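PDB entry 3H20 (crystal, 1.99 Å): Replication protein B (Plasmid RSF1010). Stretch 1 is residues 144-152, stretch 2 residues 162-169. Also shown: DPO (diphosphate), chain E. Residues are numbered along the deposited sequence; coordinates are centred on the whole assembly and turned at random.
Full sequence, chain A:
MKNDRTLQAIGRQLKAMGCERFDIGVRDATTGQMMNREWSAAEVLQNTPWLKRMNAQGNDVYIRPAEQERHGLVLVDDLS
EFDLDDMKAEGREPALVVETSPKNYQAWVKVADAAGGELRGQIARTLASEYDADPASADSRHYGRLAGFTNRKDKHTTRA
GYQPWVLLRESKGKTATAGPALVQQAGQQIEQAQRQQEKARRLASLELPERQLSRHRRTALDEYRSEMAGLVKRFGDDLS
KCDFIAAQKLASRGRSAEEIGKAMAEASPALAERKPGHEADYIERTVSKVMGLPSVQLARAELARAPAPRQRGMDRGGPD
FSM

Stretch 1 144-152: GRLAGFTNR
Stretch 2, residues 162-169: YQPWVLLR

Two extended segments can be joined by a short run of backbone hydrogen bonds without forming a regular sheet, and Replication protein B illustrates this. Residues 144-152 and 162-169 run antiparallel, bridged once, at Thr150 and Trp165 (CA to CA 4.4 Å). Three nearly linear hydrogen bonds set the register: Gly148 N to Val166 O (3.0 Å), Val166 N to Phe149 O (2.8 Å) and Asn151 N to Pro164 O (2.8 Å). Most residues are extended, but Gly148 adopts phi/psi 104/6, where a CB would jam against the preceding carbonyl, so this conformation calls for glycine. Beyond the bridge, Gln163 NE2 (chi1 t, chi2 p, chi3 34°) donates to Asn151 O at 2.8 Å, though that oxygen's position is less certain.

Side-chain packing adds apolar and ring contacts. Val166 (chi1 t) points toward the first stretch, its CG1 3.8 Å from Arg145 CB, while Ala147 CB meets Leu168 CB at 3.9 Å. Trp165 (chi1 m, chi2 88°) starts away, yet its indole folds back: Thr150 CG2 sits 3.6 Å from the six-membered ring centroid, a CH-pi contact over one face, and Gly148 O approaches Trp165 CZ3 edge-on at 3.3 Å.

Two polar side chains of stretch 1 hold the diphosphate through N-H donors: cationic Arg145 NH1 (chi1 m, chi2 m, chi3 t) hydrogen-bonds DPO O4 at 3.0 Å, and amide Asn151 ND2 (chi1 t) DPO O7 at 2.7 Å.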

# COMPACT_ATOMS: atom_id res chain seq x y z
N GLY A 144 -17.08 2.12 -5.56
CA GLY A 144 -18.16 2.98 -5.12
C GLY A 144 -19.51 2.30 -5.17
O GLY A 144 -19.62 1.15 -5.60
N ARG A 145 -20.55 3.00 -4.73
CA ARG A 145 -21.91 2.47 -4.77
C ARG A 145 -22.55 2.72 -6.13
O ARG A 145 -22.34 3.76 -6.75
CB ARG A 145 -22.76 3.10 -3.66
CG ARG A 145 -22.31 2.74 -2.25
CD ARG A 145 -22.53 1.26 -1.97
NE ARG A 145 -22.60 0.98 -0.54
CZ ARG A 145 -23.63 0.39 0.06
NH1 ARG A 145 -23.60 0.18 1.37
NH2 ARG A 145 -24.68 0.01 -0.65
N LEU A 146 -23.34 1.75 -6.58
CA LEU A 146 -24.17 1.93 -7.77
C LEU A 146 -25.57 2.43 -7.39
O LEU A 146 -26.24 1.83 -6.54
CB LEU A 146 -24.28 0.63 -8.56
CG LEU A 146 -25.09 0.68 -9.85
CD1 LEU A 146 -24.37 1.49 -10.91
CD2 LEU A 146 -25.39 -0.73 -10.35
N ALA A 147 -25.99 3.51 -8.02
CA ALA A 147 -27.29 4.12 -7.72
C ALA A 147 -28.43 3.20 -8.13
O ALA A 147 -28.29 2.39 -9.05
CB ALA A 147 -27.42 5.47 -8.41
N GLY A 148 -29.56 3.32 -7.45
CA GLY A 148 -30.78 2.58 -7.82
C GLY A 148 -31.09 1.40 -6.91
O GLY A 148 -32.03 0.63 -7.18
N PHE A 149 -30.31 1.26 -5.84
CA PHE A 149 -30.38 0.12 -4.93
C PHE A 149 -30.43 0.58 -3.48
O PHE A 149 -30.01 1.70 -3.16
CB PHE A 149 -29.18 -0.82 -5.16
CG PHE A 149 -29.13 -1.40 -6.54
CD1 PHE A 149 -29.94 -2.49 -6.89
CD2 PHE A 149 -28.32 -0.83 -7.52
CE1 PHE A 149 -29.92 -3.02 -8.18
CE2 PHE A 149 -28.29 -1.34 -8.81
CZ PHE A 149 -29.09 -2.44 -9.14
N THR A 150 -30.96 -0.26 -2.60
CA THR A 150 -30.96 0.06 -1.17
C THR A 150 -29.59 -0.22 -0.54
O THR A 150 -28.92 -1.18 -0.92
CB THR A 150 -32.01 -0.76 -0.41
OG1 THR A 150 -31.82 -2.15 -0.71
CG2 THR A 150 -33.41 -0.36 -0.82
N ASN A 151 -29.21 0.64 0.40
CA ASN A 151 -28.02 0.46 1.23
C ASN A 151 -28.37 -0.50 2.36
O ASN A 151 -29.14 -0.15 3.27
CB ASN A 151 -27.54 1.82 1.77
CG ASN A 151 -26.19 1.76 2.48
OD1 ASN A 151 -25.90 0.82 3.23
ND2 ASN A 151 -25.37 2.78 2.27
N ARG A 152 -27.83 -1.72 2.30
CA ARG A 152 -28.21 -2.80 3.21
C ARG A 152 -27.31 -2.92 4.44
O ARG A 152 -27.61 -3.67 5.38
CB ARG A 152 -28.22 -4.13 2.44
CG ARG A 152 -29.35 -4.27 1.43
CD ARG A 152 -30.67 -4.52 2.15
NE ARG A 152 -31.80 -4.46 1.24
CZ ARG A 152 -33.08 -4.46 1.62
NH1 ARG A 152 -33.39 -4.52 2.91
NH2 ARG A 152 -34.04 -4.40 0.71
N TYR A 162 -37.44 1.83 5.10
CA TYR A 162 -36.67 2.31 6.26
C TYR A 162 -35.18 2.28 5.97
O TYR A 162 -34.42 3.11 6.48
CB TYR A 162 -36.99 1.48 7.50
N GLN A 163 -34.76 1.32 5.15
CA GLN A 163 -33.38 1.23 4.67
C GLN A 163 -33.18 2.26 3.56
O GLN A 163 -33.98 2.31 2.63
CB GLN A 163 -33.14 -0.18 4.13
CG GLN A 163 -31.72 -0.69 4.26
CD GLN A 163 -31.26 -0.85 5.70
OE1 GLN A 163 -32.05 -1.20 6.59
NE2 GLN A 163 -29.98 -0.59 5.95
N PRO A 164 -32.11 3.08 3.64
CA PRO A 164 -31.99 4.19 2.69
C PRO A 164 -31.64 3.76 1.26
O PRO A 164 -30.96 2.75 1.06
CB PRO A 164 -30.86 5.05 3.27
CG PRO A 164 -30.07 4.14 4.12
CD PRO A 164 -30.97 3.04 4.58
N TRP A 165 -32.10 4.55 0.30
CA TRP A 165 -31.81 4.33 -1.12
C TRP A 165 -30.55 5.07 -1.56
O TRP A 165 -30.32 6.20 -1.15
CB TRP A 165 -33.00 4.79 -1.96
CG TRP A 165 -34.11 3.81 -1.93
CD1 TRP A 165 -35.13 3.75 -1.03
CD2 TRP A 165 -34.30 2.73 -2.84
NE1 TRP A 165 -35.96 2.68 -1.33
CE2 TRP A 165 -35.47 2.05 -2.44
CE3 TRP A 165 -33.61 2.27 -3.97
CZ2 TRP A 165 -35.96 0.93 -3.12
CZ3 TRP A 165 -34.09 1.17 -4.65
CH2 TRP A 165 -35.25 0.51 -4.22
N VAL A 166 -29.75 4.41 -2.40
CA VAL A 166 -28.56 5.04 -2.99
C VAL A 166 -29.00 5.85 -4.23
O VAL A 166 -29.54 5.29 -5.18
CB VAL A 166 -27.48 3.98 -3.36
CG1 VAL A 166 -26.23 4.63 -3.97
CG2 VAL A 166 -27.11 3.15 -2.13
N LEU A 167 -28.78 7.16 -4.20
CA LEU A 167 -29.34 8.06 -5.23
C LEU A 167 -28.27 8.72 -6.08
O LEU A 167 -27.25 9.15 -5.54
CB LEU A 167 -30.20 9.15 -4.58
CG LEU A 167 -31.32 8.63 -3.67
CD1 LEU A 167 -31.92 9.76 -2.83
CD2 LEU A 167 -32.41 7.91 -4.45
N LEU A 168 -28.51 8.82 -7.39
CA LEU A 168 -27.64 9.61 -8.27
C LEU A 168 -28.08 11.08 -8.22
O LEU A 168 -29.15 11.42 -8.71
CB LEU A 168 -27.71 9.11 -9.71
CG LEU A 168 -26.72 9.73 -10.71
CD1 LEU A 168 -25.28 9.32 -10.40
CD2 LEU A 168 -27.11 9.31 -12.14
N ARG A 169 -27.24 11.93 -7.65
CA ARG A 169 -27.60 13.34 -7.40
C ARG A 169 -27.21 14.30 -8.52
O ARG A 169 -27.90 15.29 -8.79
CB ARG A 169 -27.02 13.82 -6.05
CG ARG A 169 -27.67 13.17 -4.84
CD ARG A 169 -29.19 13.21 -4.96
NE ARG A 169 -29.87 13.20 -3.67
CZ ARG A 169 -31.19 13.11 -3.52
NH1 ARG A 169 -31.99 13.02 -4.58
NH2 ARG A 169 -31.72 13.12 -2.29
P1 DPO E . -19.70 0.92 2.13
O1 DPO E . -18.69 1.46 3.27
O2 DPO E . -19.56 -0.58 2.06
O3 DPO E . -19.48 1.75 0.88
O4 DPO E . -21.15 1.27 2.76
P2 DPO E . -21.54 2.75 3.28
O5 DPO E . -20.67 2.97 4.50
O6 DPO E . -21.24 3.65 2.10
O7 DPO E . -23.00 2.63 3.62